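Local coordinates for pilin (Clostridioides difficile, PDB 6T8S), which is the major type IV pilin PilA1, the subunit that probably polymerises into the type IV pilus fibres of this bacterium, at residues E88-T93 / T126-K131; A95-L100 / N120-N125; V80-T85 / N130-I135. One frame throughout, in Å; residues are numbered along the deposited sequence.

In the fold
Interactions 1 and 3 both use strand 128-138 and share Asn130 and Lys131, next to the corner at 129-130: strand 90-92 pairs across that corner, with Val128 and Lys131, and strand 78-83 pairs beyond it, with Leu133 and Ile135. Interaction 3 lies nearest the middle of the protein, about 6 Å from the chain centre to the contact centre, against about 13 and 14 Å for interactions 1 and 2. The two strand contacts rest on backbone hydrogen bonds, whereas interaction 2 sets a helix against a loop through van der Waals contact. Val90, Leu92, Ile83, Leu133 and Leu100 join the three beneath the sheet; the outer edges of interactions 1 and 2 are solvent-exposed.

Interaction 1 (E88-T93 / T126-K131); sequences EGVTLT and TKVDNK
With CG anti to the backbone N (chi1 -163°), the side chain of Asn130 reaches across to the 88-93 segment, where OD1 accepts from Gly89 N at 2.8 Å. The donor stands 41° out of the plane of the amide carbonyl. Val128 CG1, likewise anti to its own N, meets Val90 CG2 at 3.7 Å, while Val128 CG2 lies 4.1 Å from Leu92 CD1. The side chains of Leu92 and Val128 run alongside each other and point the same way, into the buried face that continues over Leu133 and Ile66.

Leu92 and Val128 form a hydrogen-bonded antiparallel pair, closed by two bonds of 2.9 Å between Leu92 N and Val128 O and between Val128 N and Leu92 O. Further along, Val90 N gives to Lys131 O at 2.8 Å, and Lys131 N gives to Val90 O. On the solvent side one water joins Thr91 OG1 to Asp129 OD1, to which it donates at 2.6 Å. Glu88 turns its carboxylate elsewhere, to a salt bridge with Lys63.

Gly89 is packed so closely against Asn130 and Lys131 that a beta carbon would clash with their carbonyl carbons. Asn130 has positive phi (59°), and it and Lys131 together face the single residue Val90: a G1 beta bulge, set where strand 128-138 turns its corner.

Interaction 2 (A95-L100 / N120-N125); sequences AQSAKL and NPLTSN
This is a helix-on-loop contact: one side of helix 94-104 rests against the loop that leads from strand 109-110 into strand 128-138, towards one end of the domain. Ser97 and Leu122 carry about half of it. Leu122 puts CG anti to its backbone N (chi1 -170°), and with chi2 at 75° both methyls come up against the serine, CD1 at 3.7 Å from Ser97 OG and CD2 at 3.9 Å from Ser97 CB. The same CD2 touches Leu100 CD2 at 4.2 Å, the two leucine side chains crossing at about a right angle. Behind them Ile109 of strand 109-110 packs on both leucines, and Val16 of the long helix 9-37 lies against Leu100.

Further along the loop the backbone takes over. Thr123 O lies 3.5 Å from Ser97 CB, and Ser124 O lies 3.8 Å from Ala98 CB. Ser124 CB also comes to 4.2 Å from Ala98 CB, at a place where the alpha carbons of the two residues are 4.1 Å apart. Small side chains on both partners allow so close an approach. The loop is bent here by an ST turn, in which Asn125 N donates to Thr123 OG1 at 3.2 Å; that hydroxyl is also hydrogen-bonded to Thr126 OG1.

No hydrogen bond joins the helix segment to the loop segment. The hydroxyl of Ser97, although it lies against the methyls of Leu122, is satisfied by Thr126 O, one residue beyond the loop segment. Apolar contact and close backbone approach therefore hold the two segments together, with a buried serine hydroxyl adding a polar tie at their margin.

Interaction 3 (V80-T85 / N130-I135); sequences VLQIGT and NKVLYI
Leu81 N gives its hydrogen to Ile135 O over 2.8 Å, the first of four backbone bonds that pair strand 78-83 with strand 128-138 in the antiparallel sheet of this pilin domain. Ile135 N returns a bond to Leu81 O, and the pair Ile83 and Leu133 repeats the exchange, with Ile83 N to Leu133 O at 2.8 Å. Between these two hydrogen-bonded pairs sits the non-hydrogen-bonded pair Gln82 and Tyr134.

The face bearing Leu81, Ile83, Leu133 and Ile135 is turned to the core, under the long helix 9-37: Ile83 touches its Val19 and Ile135 its Tyr23. Ile83 and Ile135 both set CG1 anti to the carbonyl carbon (chi1 -46° in each), and from there each chain is extended to CD1. Ile83 CD1 and Ile135 CD1 meet at 3.8 Å.

On the other face Val80 CG1 comes to the edge of the Tyr134 ring, near its plane, and packs on Tyr134 CB at 3.7 Å. Gln82 lies alongside the tyrosine and points the same way, its amide plane turned 65° from the ring. Gln82 CG also meets Val132 CG1, at 3.5 Å. Gly84 has a positive phi at which a beta carbon would jam against the preceding carbonyl oxygen. Its own oxygen fixes the glutamine amide: Gln82 NE2 donates to Gly84 O at 2.9 Å in an almost straight bond (171° at the hydrogen), with the acceptor in the amide plane.

Interaction 1 (E88-T93 / T126-K131)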
loop_
_atom_site.group_PDB
_atom_site.type_symbol
_atom_site.label_atom_id
_atom_site.label_comp_id
_atom_site.label_asym_id
_atom_site.label_seq_id
_atom_site.Cartn_x
_atom_site.Cartn_y
_atom_site.Cartn_z
ATOM N N GLU A 88 -5.937 12.776 -3.170
ATOM C CA GLU A 88 -4.697 12.981 -2.380
ATOM C C GLU A 88 -3.815 11.742 -2.510
ATOM O O GLU A 88 -4.360 10.634 -2.404
ATOM C CB GLU A 88 -5.071 13.257 -0.924
ATOM C CG GLU A 88 -3.892 13.264 0.025
ATOM C CD GLU A 88 -4.296 13.446 1.482
ATOM O OE1 GLU A 88 -4.506 14.603 1.878
ATOM O OE2 GLU A 88 -4.449 12.428 2.201
ATOM N N GLY A 89 -2.529 11.949 -2.782
ATOM C CA GLY A 89 -1.514 10.885 -2.825
ATOM C C GLY A 89 -0.664 10.925 -1.574
ATOM O O GLY A 89 -1.036 11.630 -0.613
ATOM N N VAL A 90 0.461 10.222 -1.597
ATOM C CA VAL A 90 1.428 10.201 -0.464
ATOM C C VAL A 90 2.434 11.332 -0.651
ATOM O O VAL A 90 2.655 11.781 -1.803
ATOM C CB VAL A 90 2.139 8.845 -0.337
ATOM C CG1 VAL A 90 1.153 7.693 -0.347
ATOM C CG2 VAL A 90 3.220 8.652 -1.381
ATOM N N THR A 91 3.061 11.742 0.447
ATOM C CA THR A 91 4.258 12.603 0.419
ATOM C C THR A 91 5.394 11.869 1.143
ATOM O O THR A 91 5.174 11.422 2.281
ATOM C CB THR A 91 3.932 13.992 0.977
ATOM O OG1 THR A 91 2.943 14.554 0.113
ATOM C CG2 THR A 91 5.142 14.898 1.027
ATOM N N LEU A 92 6.544 11.757 0.483
ATOM C CA LEU A 92 7.767 11.104 1.018
ATOM C C LEU A 92 8.982 11.985 0.741
ATOM O O LEU A 92 9.238 12.326 -0.437
ATOM C CB LEU A 92 7.946 9.721 0.377
ATOM C CG LEU A 92 6.862 8.693 0.705
ATOM C CD1 LEU A 92 6.999 7.457 -0.176
ATOM C CD2 LEU A 92 6.915 8.312 2.181
ATOM N N THR A 93 9.724 12.312 1.792
ATOM C CA THR A 93 11.134 12.753 1.684
ATOM C C THR A 93 12.001 11.563 1.252
ATOM O O THR A 93 11.528 10.405 1.331
ATOM C CB THR A 93 11.602 13.345 3.014
ATOM O OG1 THR A 93 11.690 12.251 3.933
ATOM C CG2 THR A 93 10.678 14.431 3.523
ATOM N N THR A 126 14.345 8.565 -3.795
ATOM C CA THR A 126 13.099 9.093 -4.418
ATOM C C THR A 126 12.351 10.024 -3.451
ATOM O O THR A 126 12.159 9.643 -2.291
ATOM C CB THR A 126 12.152 7.985 -4.888
ATOM O OG1 THR A 126 12.878 7.098 -5.734
ATOM C CG2 THR A 126 10.968 8.538 -5.650
ATOM N N LYS A 127 11.981 11.217 -3.925
ATOM C CA LYS A 127 10.999 12.133 -3.289
ATOM C C LYS A 127 9.657 11.918 -3.983
ATOM O O LYS A 127 9.639 11.791 -5.230
ATOM C CB LYS A 127 11.406 13.603 -3.435
ATOM C CG LYS A 127 12.677 14.014 -2.705
ATOM C CD LYS A 127 12.735 15.509 -2.373
ATOM C CE LYS A 127 13.782 15.875 -1.329
ATOM N NZ LYS A 127 13.603 15.175 -0.022
ATOM N N VAL A 128 8.576 11.868 -3.218
ATOM C CA VAL A 128 7.201 11.756 -3.777
ATOM C C VAL A 128 6.401 12.951 -3.278
ATOM O O VAL A 128 6.314 13.154 -2.051
ATOM C CB VAL A 128 6.527 10.420 -3.420
ATOM C CG1 VAL A 128 5.160 10.325 -4.060
ATOM C CG2 VAL A 128 7.380 9.214 -3.818
ATOM N N ASP A 129 5.848 13.732 -4.204
ATOM C CA ASP A 129 5.078 14.956 -3.872
ATOM C C ASP A 129 3.613 14.751 -4.278
ATOM O O ASP A 129 3.265 15.036 -5.444
ATOM C CB ASP A 129 5.677 16.197 -4.536
ATOM C CG ASP A 129 4.893 17.466 -4.241
ATOM O OD1 ASP A 129 4.012 17.430 -3.355
ATOM O OD2 ASP A 129 5.144 18.476 -4.930
ATOM N N ASN A 130 2.793 14.248 -3.355
ATOM C CA ASN A 130 1.327 14.075 -3.539
ATOM C C ASN A 130 1.039 13.157 -4.738
ATOM O O ASN A 130 0.257 13.570 -5.644
ATOM C CB ASN A 130 0.623 15.423 -3.709
ATOM C CG ASN A 130 -0.869 15.329 -3.487
ATOM O OD1 ASN A 130 -1.333 14.512 -2.702
ATOM N ND2 ASN A 130 -1.633 16.164 -4.177
ATOM N N LYS A 131 1.592 11.938 -4.736
ATOM C CA LYS A 131 1.357 10.935 -5.805
ATOM C C LYS A 131 0.866 9.620 -5.189
ATOM O O LYS A 131 1.287 9.263 -4.072
ATOM C CB LYS A 131 2.624 10.707 -6.630
ATOM C CG LYS A 131 3.229 11.948 -7.273
ATOM C CD LYS A 131 2.329 12.605 -8.302
ATOM C CE LYS A 131 2.950 13.847 -8.914
ATOM N NZ LYS A 131 1.983 14.565 -9.781
HETATM O O HOH W 1 3.194 17.129 -0.954
#

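Interaction 2 (A95-L100 / N120-N125)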
loop_
_atom_site.group_PDB
_atom_site.type_symbol
_atom_site.label_atom_id
_atom_site.label_comp_id
_atom_site.label_asym_id
_atom_site.label_seq_id
_atom_site.Cartn_x
_atom_site.Cartn_y
_atom_site.Cartn_z
ATOM N N ALA A 95 14.553 10.506 2.949
ATOM C CA ALA A 95 14.778 9.773 4.218
ATOM C C ALA A 95 13.585 8.842 4.496
ATOM O O ALA A 95 13.816 7.705 4.969
ATOM C CB ALA A 95 15.026 10.730 5.358
ATOM N N GLN A 96 12.355 9.274 4.197
ATOM C CA GLN A 96 11.146 8.423 4.379
ATOM C C GLN A 96 11.176 7.248 3.391
ATOM O O GLN A 96 10.911 6.089 3.812
ATOM C CB GLN A 96 9.869 9.238 4.220
ATOM C CG GLN A 96 9.565 10.155 5.400
ATOM C CD GLN A 96 8.308 10.949 5.160
ATOM O OE1 GLN A 96 8.202 11.704 4.190
ATOM N NE2 GLN A 96 7.331 10.784 6.037
ATOM N N SER A 97 11.501 7.509 2.123
ATOM C CA SER A 97 11.611 6.454 1.086
ATOM C C SER A 97 12.650 5.414 1.514
ATOM O O SER A 97 12.373 4.187 1.393
ATOM C CB SER A 97 11.936 7.054 -0.265
ATOM O OG SER A 97 10.855 7.845 -0.700
ATOM N N ALA A 98 13.804 5.884 1.990
ATOM C CA ALA A 98 14.932 5.042 2.442
ATOM C C ALA A 98 14.465 4.112 3.567
ATOM O O ALA A 98 14.774 2.898 3.515
ATOM C CB ALA A 98 16.085 5.915 2.872
ATOM N N LYS A 99 13.725 4.639 4.540
ATOM C CA LYS A 99 13.265 3.807 5.680
ATOM C C LYS A 99 12.267 2.759 5.178
ATOM O O LYS A 99 12.377 1.564 5.558
ATOM C CB LYS A 99 12.623 4.652 6.783
ATOM C CG LYS A 99 11.967 3.804 7.863
ATOM C CD LYS A 99 11.613 4.554 9.113
ATOM C CE LYS A 99 10.936 3.677 10.149
ATOM N NZ LYS A 99 11.786 2.530 10.570
ATOM N N LEU A 100 11.287 3.185 4.382
ATOM C CA LEU A 100 10.232 2.277 3.873
ATOM C C LEU A 100 10.911 1.106 3.144
ATOM O O LEU A 100 10.573 -0.070 3.417
ATOM C CB LEU A 100 9.281 3.104 2.997
ATOM C CG LEU A 100 7.948 2.468 2.643
ATOM C CD1 LEU A 100 7.077 2.272 3.876
ATOM C CD2 LEU A 100 7.233 3.335 1.612
ATOM N N ASN A 120 7.733 1.994 -12.172
ATOM C CA ASN A 120 9.080 2.395 -11.681
ATOM C C ASN A 120 9.155 2.099 -10.178
ATOM O O ASN A 120 8.335 2.582 -9.401
ATOM C CB ASN A 120 9.437 3.859 -11.987
ATOM C CG ASN A 120 10.178 4.092 -13.302
ATOM O OD1 ASN A 120 10.571 3.168 -14.023
ATOM N ND2 ASN A 120 10.388 5.354 -13.636
ATOM N N PRO A 121 10.120 1.279 -9.723
ATOM C CA PRO A 121 10.250 1.006 -8.291
ATOM C C PRO A 121 10.689 2.251 -7.506
ATOM O O PRO A 121 11.506 3.014 -8.007
ATOM C CB PRO A 121 11.324 -0.087 -8.210
ATOM C CG PRO A 121 12.088 -0.001 -9.517
ATOM C CD PRO A 121 11.111 0.552 -10.531
ATOM N N LEU A 122 10.142 2.444 -6.303
ATOM C CA LEU A 122 10.668 3.462 -5.362
ATOM C C LEU A 122 12.149 3.151 -5.121
ATOM O O LEU A 122 12.482 1.966 -5.012
ATOM C CB LEU A 122 9.872 3.415 -4.048
ATOM C CG LEU A 122 10.138 4.557 -3.060
ATOM C CD1 LEU A 122 9.482 5.854 -3.497
ATOM C CD2 LEU A 122 9.644 4.191 -1.665
ATOM N N THR A 123 13.001 4.175 -5.034
ATOM C CA THR A 123 14.418 4.041 -4.623
ATOM C C THR A 123 14.653 4.802 -3.316
ATOM O O THR A 123 13.807 5.645 -2.926
ATOM C CB THR A 123 15.393 4.529 -5.704
ATOM O OG1 THR A 123 15.495 5.951 -5.604
ATOM C CG2 THR A 123 14.964 4.127 -7.100
ATOM N N SER A 124 15.807 4.562 -2.700
ATOM C CA SER A 124 16.201 5.199 -1.420
ATOM C C SER A 124 16.453 6.703 -1.628
ATOM O O SER A 124 16.518 7.419 -0.629
ATOM C CB SER A 124 17.383 4.487 -0.828
ATOM O OG SER A 124 18.490 4.592 -1.692
ATOM N N ASN A 125 16.557 7.175 -2.874
ATOM C CA ASN A 125 16.762 8.614 -3.205
ATOM C C ASN A 125 15.491 9.250 -3.786
ATOM O O ASN A 125 15.582 10.408 -4.227
ATOM C CB ASN A 125 17.904 8.802 -4.211
ATOM C CG ASN A 125 19.234 8.344 -3.659
ATOM O OD1 ASN A 125 19.540 8.583 -2.499
ATOM N ND2 ASN A 125 20.024 7.670 -4.477
#

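Interaction 3 (V80-T85 / N130-I135)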
loop_
_atom_site.group_PDB
_atom_site.type_symbol
_atom_site.label_atom_id
_atom_site.label_comp_id
_atom_site.label_asym_id
_atom_site.label_seq_id
_atom_site.Cartn_x
_atom_site.Cartn_y
_atom_site.Cartn_z
ATOM N N VAL A 80 -2.150 -5.783 -4.669
ATOM C CA VAL A 80 -1.388 -4.528 -4.429
ATOM C C VAL A 80 -2.208 -3.633 -3.499
ATOM O O VAL A 80 -3.427 -3.449 -3.723
ATOM C CB VAL A 80 -1.054 -3.830 -5.761
ATOM C CG1 VAL A 80 -0.431 -2.462 -5.549
ATOM C CG2 VAL A 80 -0.160 -4.709 -6.625
ATOM N N LEU A 81 -1.550 -3.087 -2.482
ATOM C CA LEU A 81 -2.122 -2.033 -1.630
ATOM C C LEU A 81 -1.844 -0.697 -2.329
ATOM O O LEU A 81 -0.669 -0.322 -2.482
ATOM C CB LEU A 81 -1.483 -2.092 -0.238
ATOM C CG LEU A 81 -1.965 -1.025 0.738
ATOM C CD1 LEU A 81 -3.440 -1.199 1.066
ATOM C CD2 LEU A 81 -1.111 -1.030 2.006
ATOM N N GLN A 82 -2.903 -0.044 -2.795
ATOM C CA GLN A 82 -2.839 1.327 -3.337
ATOM C C GLN A 82 -2.989 2.298 -2.173
ATOM O O GLN A 82 -3.890 2.114 -1.317
ATOM C CB GLN A 82 -3.930 1.516 -4.399
ATOM C CG GLN A 82 -4.026 2.955 -4.911
ATOM C CD GLN A 82 -5.061 3.084 -6.010
ATOM O OE1 GLN A 82 -5.278 2.150 -6.777
ATOM N NE2 GLN A 82 -5.714 4.237 -6.086
ATOM N N ILE A 83 -2.121 3.303 -2.134
ATOM C CA ILE A 83 -2.149 4.375 -1.107
ATOM C C ILE A 83 -2.328 5.697 -1.856
ATOM O O ILE A 83 -1.372 6.157 -2.480
ATOM C CB ILE A 83 -0.879 4.354 -0.241
ATOM C CG1 ILE A 83 -0.523 2.935 0.215
ATOM C CG2 ILE A 83 -1.029 5.317 0.934
ATOM C CD1 ILE A 83 0.779 2.844 0.960
ATOM N N GLY A 84 -3.528 6.252 -1.779
ATOM C CA GLY A 84 -3.875 7.514 -2.448
ATOM C C GLY A 84 -4.918 7.307 -3.519
ATOM O O GLY A 84 -5.126 6.169 -3.981
ATOM N N THR A 85 -5.533 8.409 -3.921
ATOM C CA THR A 85 -6.567 8.442 -4.974
ATOM C C THR A 85 -6.401 9.761 -5.729
ATOM O O THR A 85 -5.438 10.497 -5.448
ATOM C CB THR A 85 -7.957 8.322 -4.346
ATOM O OG1 THR A 85 -8.113 9.499 -3.549
ATOM C CG2 THR A 85 -8.129 7.059 -3.526
ATOM N N ASN A 130 2.793 14.248 -3.355
ATOM C CA ASN A 130 1.327 14.075 -3.539
ATOM C C ASN A 130 1.039 13.157 -4.738
ATOM O O ASN A 130 0.257 13.570 -5.644
ATOM C CB ASN A 130 0.623 15.423 -3.709
ATOM C CG ASN A 130 -0.869 15.329 -3.487
ATOM O OD1 ASN A 130 -1.333 14.512 -2.702
ATOM N ND2 ASN A 130 -1.633 16.164 -4.177
ATOM N N LYS A 131 1.592 11.938 -4.736
ATOM C CA LYS A 131 1.357 10.935 -5.805
ATOM C C LYS A 131 0.866 9.620 -5.189
ATOM O O LYS A 131 1.287 9.263 -4.072
ATOM C CB LYS A 131 2.624 10.707 -6.630
ATOM C CG LYS A 131 3.229 11.948 -7.273
ATOM C CD LYS A 131 2.329 12.605 -8.302
ATOM C CE LYS A 131 2.950 13.847 -8.914
ATOM N NZ LYS A 131 1.983 14.565 -9.781
ATOM N N VAL A 132 0.030 8.898 -5.922
ATOM C CA VAL A 132 -0.441 7.550 -5.514
ATOM C C VAL A 132 0.767 6.611 -5.481
ATOM O O VAL A 132 1.609 6.670 -6.389
ATOM C CB VAL A 132 -1.563 7.034 -6.430
ATOM C CG1 VAL A 132 -1.998 5.635 -6.015
ATOM C CG2 VAL A 132 -2.753 7.989 -6.435
ATOM N N LEU A 133 0.841 5.782 -4.438
ATOM C CA LEU A 133 1.926 4.805 -4.197
ATOM C C LEU A 133 1.298 3.411 -4.156
ATOM O O LEU A 133 0.112 3.294 -3.810
ATOM C CB LEU A 133 2.623 5.140 -2.867
ATOM C CG LEU A 133 3.937 4.406 -2.602
ATOM C CD1 LEU A 133 5.062 4.948 -3.453
ATOM C CD2 LEU A 133 4.325 4.475 -1.130
ATOM N N TYR A 134 2.082 2.393 -4.496
ATOM C CA TYR A 134 1.644 0.990 -4.609
ATOM C C TYR A 134 2.617 0.086 -3.845
ATOM O O TYR A 134 3.830 0.214 -4.045
ATOM C CB TYR A 134 1.569 0.616 -6.088
ATOM C CG TYR A 134 0.624 1.478 -6.879
ATOM C CD1 TYR A 134 -0.734 1.204 -6.922
ATOM C CD2 TYR A 134 1.088 2.600 -7.544
ATOM C CE1 TYR A 134 -1.604 1.993 -7.663
ATOM C CE2 TYR A 134 0.232 3.409 -8.275
ATOM C CZ TYR A 134 -1.114 3.097 -8.342
ATOM O OH TYR A 134 -1.964 3.905 -9.051
ATOM N N ILE A 135 2.094 -0.807 -2.997
ATOM C CA ILE A 135 2.931 -1.818 -2.282
ATOM C C ILE A 135 2.344 -3.211 -2.523
ATOM O O ILE A 135 1.194 -3.474 -2.132
ATOM C CB ILE A 135 3.099 -1.524 -0.778
ATOM C CG1 ILE A 135 3.447 -0.058 -0.494
ATOM C CG2 ILE A 135 4.159 -2.461 -0.210
ATOM C CD1 ILE A 135 3.610 0.278 0.978
#